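Local coordinates for protein glutamate receptor 1 (Adineta vaga, PDB 4IO2) that binds L-glutamate through this extracellular ligand-binding domain and probably couples that binding to the opening of a ligand-gated ion channel, at residues A[8-20]-A[75-87]. Numbering follows the deposited sequence. Where two conformers were deposited one is given.
Sequences ITLRIGVIESVPF and ANGDYDIAIGDIT. With GLU (glutamic acid), chain E.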
loop_
_atom_site.group_PDB
_atom_site.type_symbol
_atom_site.label_atom_id
_atom_site.label_comp_id
_atom_site.label_asym_id
_atom_site.label_seq_id
_atom_site.Cartn_x
_atom_site.Cartn_y
_atom_site.Cartn_z
ATOM N N ILE A 8 28.027 2.325 3.926
ATOM C CA ILE A 8 27.700 1.612 5.154
ATOM C C ILE A 8 27.396 0.165 4.816
ATOM O O ILE A 8 26.732 -0.104 3.818
ATOM C CB ILE A 8 26.439 2.232 5.812
ATOM C CG1 ILE A 8 26.669 3.723 6.136
ATOM C CG2 ILE A 8 25.965 1.421 6.999
ATOM C CD1 ILE A 8 27.815 3.976 7.096
ATOM N N THR A 9 27.856 -0.756 5.646
ATOM C CA THR A 9 27.513 -2.153 5.459
ATOM C C THR A 9 26.199 -2.481 6.158
ATOM O O THR A 9 26.018 -2.163 7.327
ATOM C CB THR A 9 28.636 -3.086 6.001
ATOM O OG1 THR A 9 29.834 -2.846 5.265
ATOM C CG2 THR A 9 28.244 -4.561 5.869
ATOM N N LEU A 10 25.280 -3.085 5.414
ATOM C CA LEU A 10 24.022 -3.582 5.966
ATOM C C LEU A 10 23.989 -5.073 5.956
ATOM O O LEU A 10 24.134 -5.692 4.900
ATOM C CB LEU A 10 22.842 -3.122 5.137
ATOM C CG LEU A 10 22.539 -1.652 5.173
ATOM C CD1 LEU A 10 21.386 -1.408 4.217
ATOM C CD2 LEU A 10 22.249 -1.190 6.580
ATOM N N ARG A 11 23.745 -5.659 7.114
ATOM C CA ARG A 11 23.398 -7.083 7.230
ATOM C C ARG A 11 21.920 -7.220 6.893
ATOM O O ARG A 11 21.036 -6.704 7.611
ATOM C CB ARG A 11 23.661 -7.613 8.642
ATOM C CG ARG A 11 25.108 -7.538 9.111
ATOM C CD ARG A 11 25.206 -7.792 10.616
ATOM N NE ARG A 11 24.360 -6.841 11.321
ATOM C CZ ARG A 11 23.794 -7.022 12.514
ATOM N NH1 ARG A 11 24.036 -8.106 13.247
ATOM N NH2 ARG A 11 22.992 -6.084 12.976
ATOM N N ILE A 12 21.634 -7.869 5.766
ATOM C CA ILE A 12 20.282 -7.945 5.192
ATOM C C ILE A 12 19.749 -9.361 5.328
ATOM O O ILE A 12 20.247 -10.265 4.675
ATOM C CB ILE A 12 20.272 -7.556 3.710
ATOM C CG1 ILE A 12 20.886 -6.188 3.510
ATOM C CG2 ILE A 12 18.834 -7.637 3.163
ATOM C CD1 ILE A 12 20.961 -5.721 2.046
ATOM N N GLY A 13 18.782 -9.552 6.220
ATOM C CA GLY A 13 18.150 -10.850 6.384
ATOM C C GLY A 13 17.144 -11.102 5.262
ATOM O O GLY A 13 16.357 -10.202 4.904
ATOM N N VAL A 14 17.216 -12.305 4.692
ATOM C CA VAL A 14 16.277 -12.762 3.684
ATOM C C VAL A 14 15.766 -14.117 4.106
ATOM O O VAL A 14 16.338 -14.773 4.979
ATOM C CB VAL A 14 16.896 -12.785 2.256
ATOM C CG1 VAL A 14 17.359 -11.398 1.800
ATOM C CG2 VAL A 14 18.038 -13.758 2.111
ATOM N N ILE A 15 14.628 -14.511 3.539
ATOM C CA ILE A 15 13.940 -15.742 3.953
ATOM C C ILE A 15 13.425 -16.473 2.714
ATOM O O ILE A 15 12.862 -15.881 1.801
ATOM C CB ILE A 15 12.815 -15.406 4.969
ATOM C CG1 ILE A 15 12.106 -16.649 5.466
ATOM C CG2 ILE A 15 11.795 -14.379 4.434
ATOM C CD1 ILE A 15 11.215 -16.422 6.679
ATOM N N GLU A 16 13.658 -17.774 2.664
ATOM C CA GLU A 16 13.300 -18.552 1.492
ATOM C C GLU A 16 11.800 -18.464 1.193
ATOM O O GLU A 16 10.968 -18.748 2.051
ATOM C CB GLU A 16 13.739 -20.020 1.682
ATOM C CG GLU A 16 13.481 -20.901 0.460
ATOM C CD GLU A 16 14.018 -22.306 0.559
ATOM O OE1 GLU A 16 14.636 -22.642 1.589
ATOM O OE2 GLU A 16 13.817 -23.095 -0.404
ATOM N N SER A 17 11.479 -18.165 -0.063
ATOM C CA SER A 17 10.098 -18.089 -0.531
ATOM C C SER A 17 10.144 -17.874 -2.039
ATOM O O SER A 17 10.445 -16.771 -2.485
ATOM C CB SER A 17 9.366 -16.926 0.100
ATOM O OG SER A 17 8.028 -16.955 -0.326
ATOM N N VAL A 18 9.887 -18.907 -2.836
ATOM C CA VAL A 18 9.925 -18.756 -4.265
ATOM C C VAL A 18 8.776 -17.928 -4.749
ATOM O O VAL A 18 7.659 -18.104 -4.299
ATOM C CB VAL A 18 10.016 -20.112 -5.034
ATOM C CG1 VAL A 18 11.183 -20.921 -4.548
ATOM C CG2 VAL A 18 8.719 -20.975 -4.921
ATOM N N PRO A 19 9.022 -17.007 -5.716
ATOM C CA PRO A 19 10.244 -16.590 -6.417
ATOM C C PRO A 19 10.832 -15.274 -5.866
ATOM O O PRO A 19 11.573 -14.589 -6.575
ATOM C CB PRO A 19 9.731 -16.415 -7.839
ATOM C CG PRO A 19 8.398 -15.693 -7.578
ATOM C CD PRO A 19 7.847 -16.342 -6.314
ATOM N N PHE A 20 10.504 -14.928 -4.618
ATOM C CA PHE A 20 11.128 -13.802 -3.929
ATOM C C PHE A 20 12.584 -14.100 -3.620
ATOM O O PHE A 20 13.480 -13.313 -4.014
ATOM C CB PHE A 20 10.364 -13.471 -2.650
ATOM C CG PHE A 20 9.113 -12.623 -2.870
ATOM C CD1 PHE A 20 9.233 -11.321 -3.311
ATOM C CD2 PHE A 20 7.851 -13.151 -2.700
ATOM C CE1 PHE A 20 8.094 -10.527 -3.507
ATOM C CE2 PHE A 20 6.698 -12.383 -2.894
ATOM C CZ PHE A 20 6.835 -11.075 -3.301
ATOM N N ALA A 75 14.778 -7.472 15.508
ATOM C CA ALA A 75 14.608 -6.623 16.691
ATOM C C ALA A 75 15.682 -6.912 17.725
ATOM O O ALA A 75 16.064 -6.023 18.464
ATOM C CB ALA A 75 13.229 -6.793 17.308
ATOM N N ASN A 76 16.169 -8.147 17.768
ATOM C CA ASN A 76 17.233 -8.543 18.696
ATOM C C ASN A 76 18.621 -8.088 18.245
ATOM O O ASN A 76 19.567 -8.214 19.007
ATOM C CB ASN A 76 17.228 -10.065 18.797
ATOM C CG ASN A 76 18.168 -10.587 19.854
ATOM O OD1 ASN A 76 17.975 -10.318 21.035
ATOM N ND2 ASN A 76 19.155 -11.378 19.441
ATOM N N GLY A 77 18.742 -7.605 17.005
ATOM C CA GLY A 77 20.006 -7.095 16.489
ATOM C C GLY A 77 20.732 -8.040 15.548
ATOM O O GLY A 77 21.871 -7.740 15.187
ATOM N N ASP A 78 20.070 -9.117 15.094
ATOM C CA ASP A 78 20.725 -10.130 14.267
ATOM C C ASP A 78 20.955 -9.680 12.831
ATOM O O ASP A 78 21.821 -10.208 12.140
ATOM C CB ASP A 78 19.925 -11.429 14.232
ATOM C CG ASP A 78 19.761 -12.093 15.610
ATOM O OD1 ASP A 78 20.187 -11.540 16.660
ATOM O OD2 ASP A 78 19.168 -13.195 15.604
ATOM N N TYR A 79 20.173 -8.689 12.425
ATOM C CA TYR A 79 20.240 -8.108 11.086
ATOM C C TYR A 79 20.050 -6.596 11.240
ATOM O O TYR A 79 19.522 -6.130 12.253
ATOM C CB TYR A 79 19.115 -8.653 10.177
ATOM C CG TYR A 79 19.026 -10.167 10.121
ATOM C CD1 TYR A 79 19.976 -10.930 9.436
ATOM C CD2 TYR A 79 18.028 -10.846 10.787
ATOM C CE1 TYR A 79 19.897 -12.312 9.385
ATOM C CE2 TYR A 79 17.936 -12.239 10.734
ATOM C CZ TYR A 79 18.874 -12.972 10.060
ATOM O OH TYR A 79 18.742 -14.344 10.040
ATOM N N ASP A 80 20.437 -5.849 10.221
ATOM C CA ASP A 80 20.132 -4.416 10.135
ATOM C C ASP A 80 18.802 -4.130 9.476
ATOM O O ASP A 80 18.061 -3.281 9.949
ATOM C CB ASP A 80 21.259 -3.662 9.426
ATOM C CG ASP A 80 22.575 -3.824 10.160
ATOM O OD1 ASP A 80 22.610 -3.595 11.406
ATOM O OD2 ASP A 80 23.568 -4.203 9.529
ATOM N N ILE A 81 18.536 -4.807 8.376
ATOM C CA ILE A 81 17.217 -4.766 7.750
ATOM C C ILE A 81 16.847 -6.195 7.344
ATOM O O ILE A 81 17.710 -7.068 7.287
ATOM C CB ILE A 81 17.127 -3.819 6.519
ATOM C CG1 ILE A 81 18.065 -4.278 5.396
ATOM C CG2 ILE A 81 17.437 -2.397 6.953
ATOM C CD1 ILE A 81 17.931 -3.456 4.079
ATOM N N ALA A 82 15.583 -6.413 7.044
ATOM C CA ALA A 82 15.132 -7.691 6.464
ATOM C C ALA A 82 14.192 -7.404 5.289
ATOM O O ALA A 82 13.292 -6.577 5.369
ATOM C CB ALA A 82 14.452 -8.597 7.515
ATOM N N ILE A 83 14.464 -8.080 4.182
ATOM C CA ILE A 83 13.743 -7.878 2.940
ATOM C C ILE A 83 13.126 -9.170 2.482
ATOM O O ILE A 83 13.818 -10.186 2.343
ATOM C CB ILE A 83 14.638 -7.315 1.811
ATOM C CG1 ILE A 83 15.338 -6.014 2.229
ATOM C CG2 ILE A 83 13.785 -7.073 0.589
ATOM C CD1 ILE A 83 16.322 -5.484 1.177
ATOM N N GLY A 84 11.827 -9.135 2.225
ATOM C CA GLY A 84 11.136 -10.295 1.732
ATOM C C GLY A 84 9.654 -10.032 1.610
ATOM O O GLY A 84 9.157 -8.890 1.612
ATOM N N ASP A 85 8.904 -11.121 1.473
ATOM C CA ASP A 85 7.433 -11.096 1.461
ATOM C C ASP A 85 6.930 -11.065 2.900
ATOM O O ASP A 85 6.329 -12.015 3.374
ATOM C CB ASP A 85 6.855 -12.292 0.682
ATOM C CG ASP A 85 7.421 -13.668 1.072
ATOM O OD1 ASP A 85 8.488 -13.781 1.681
ATOM O OD2 ASP A 85 6.769 -14.693 0.699
ATOM N N ILE A 86 7.227 -9.941 3.581
ATOM C CA ILE A 86 6.986 -9.788 5.005
ATOM C C ILE A 86 5.858 -8.795 5.209
ATOM O O ILE A 86 5.967 -7.608 4.867
ATOM C CB ILE A 86 8.249 -9.277 5.725
ATOM C CG1 ILE A 86 9.464 -10.179 5.457
ATOM C CG2 ILE A 86 8.024 -9.192 7.192
ATOM C CD1 ILE A 86 10.801 -9.518 5.793
ATOM N N THR A 87 4.724 -9.304 5.702
ATOM C CA THR A 87 3.557 -8.483 5.898
ATOM C C THR A 87 3.706 -7.475 7.032
ATOM O O THR A 87 4.141 -7.807 8.132
ATOM C CB THR A 87 2.326 -9.366 6.129
ATOM O OG1 THR A 87 2.213 -10.299 5.049
ATOM C CG2 THR A 87 1.022 -8.548 6.221
HETATM N N GLU E . 3.754 -12.579 4.320
HETATM C CA GLU E . 3.492 -13.530 5.404
HETATM C C GLU E . 3.988 -12.965 6.733
HETATM O O GLU E . 4.748 -11.963 6.723
HETATM C CB GLU E . 4.148 -14.893 5.161
HETATM C CG GLU E . 3.759 -15.610 3.863
HETATM C CD GLU E . 2.327 -16.139 3.802
HETATM O OE1 GLU E . 1.635 -16.083 4.818
HETATM O OE2 GLU E . 1.935 -16.682 2.736
HETATM O OXT GLU E . 3.608 -13.512 7.795
HETATM O O HOH W 1 13.555 -12.731 1.512
HETATM O O HOH W 2 11.170 -13.903 0.811
#
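I12 and I81 lie side by side on one face of a short parallel pairing between strands 9-14 and 81-82, their CG1 atoms 3.9 Å apart. This is the tight part. I83 CD1 packs against I12 CG2, while G13 N donates to I81 O and G13 O receives I83 N at 2.9 Å. On the other face G13 leaves room for the Y79 ring, whose face takes G13 CA in a CH-pi contact, 3.9 Å from CA to ring centroid.

The solvent side is held by polar groups instead. R11 bends at chi3 (-56°), and its guanidinium grips D80 side-on: NH2 reaches OD1 at 3.0 Å in an almost straight bond (176°) and NE reaches OD2, both from above the carboxylate plane. D80 OD2 also takes R11 N at 2.8 Å. NH1 and NH2 then converge end-on upon G77 O, at the Schellman turn closing helix 67-75.

At the far end S17 OG donates to D85 OD2 over 2.8 Å, D85 CB sits over the F20 ring, and Y67 holds D85 OD1. These contacts probably help to steady the inverse gamma turn centred on D85, whose O accepts the glutamate amino group at 2.8 Å.

Strand 9-14 is the middle of the three-stranded parallel sheet: strand 55-60 pairs along its other edge, helix 40-52 covers V14 and I83, and helix 67-75 packs on I15 and Y79.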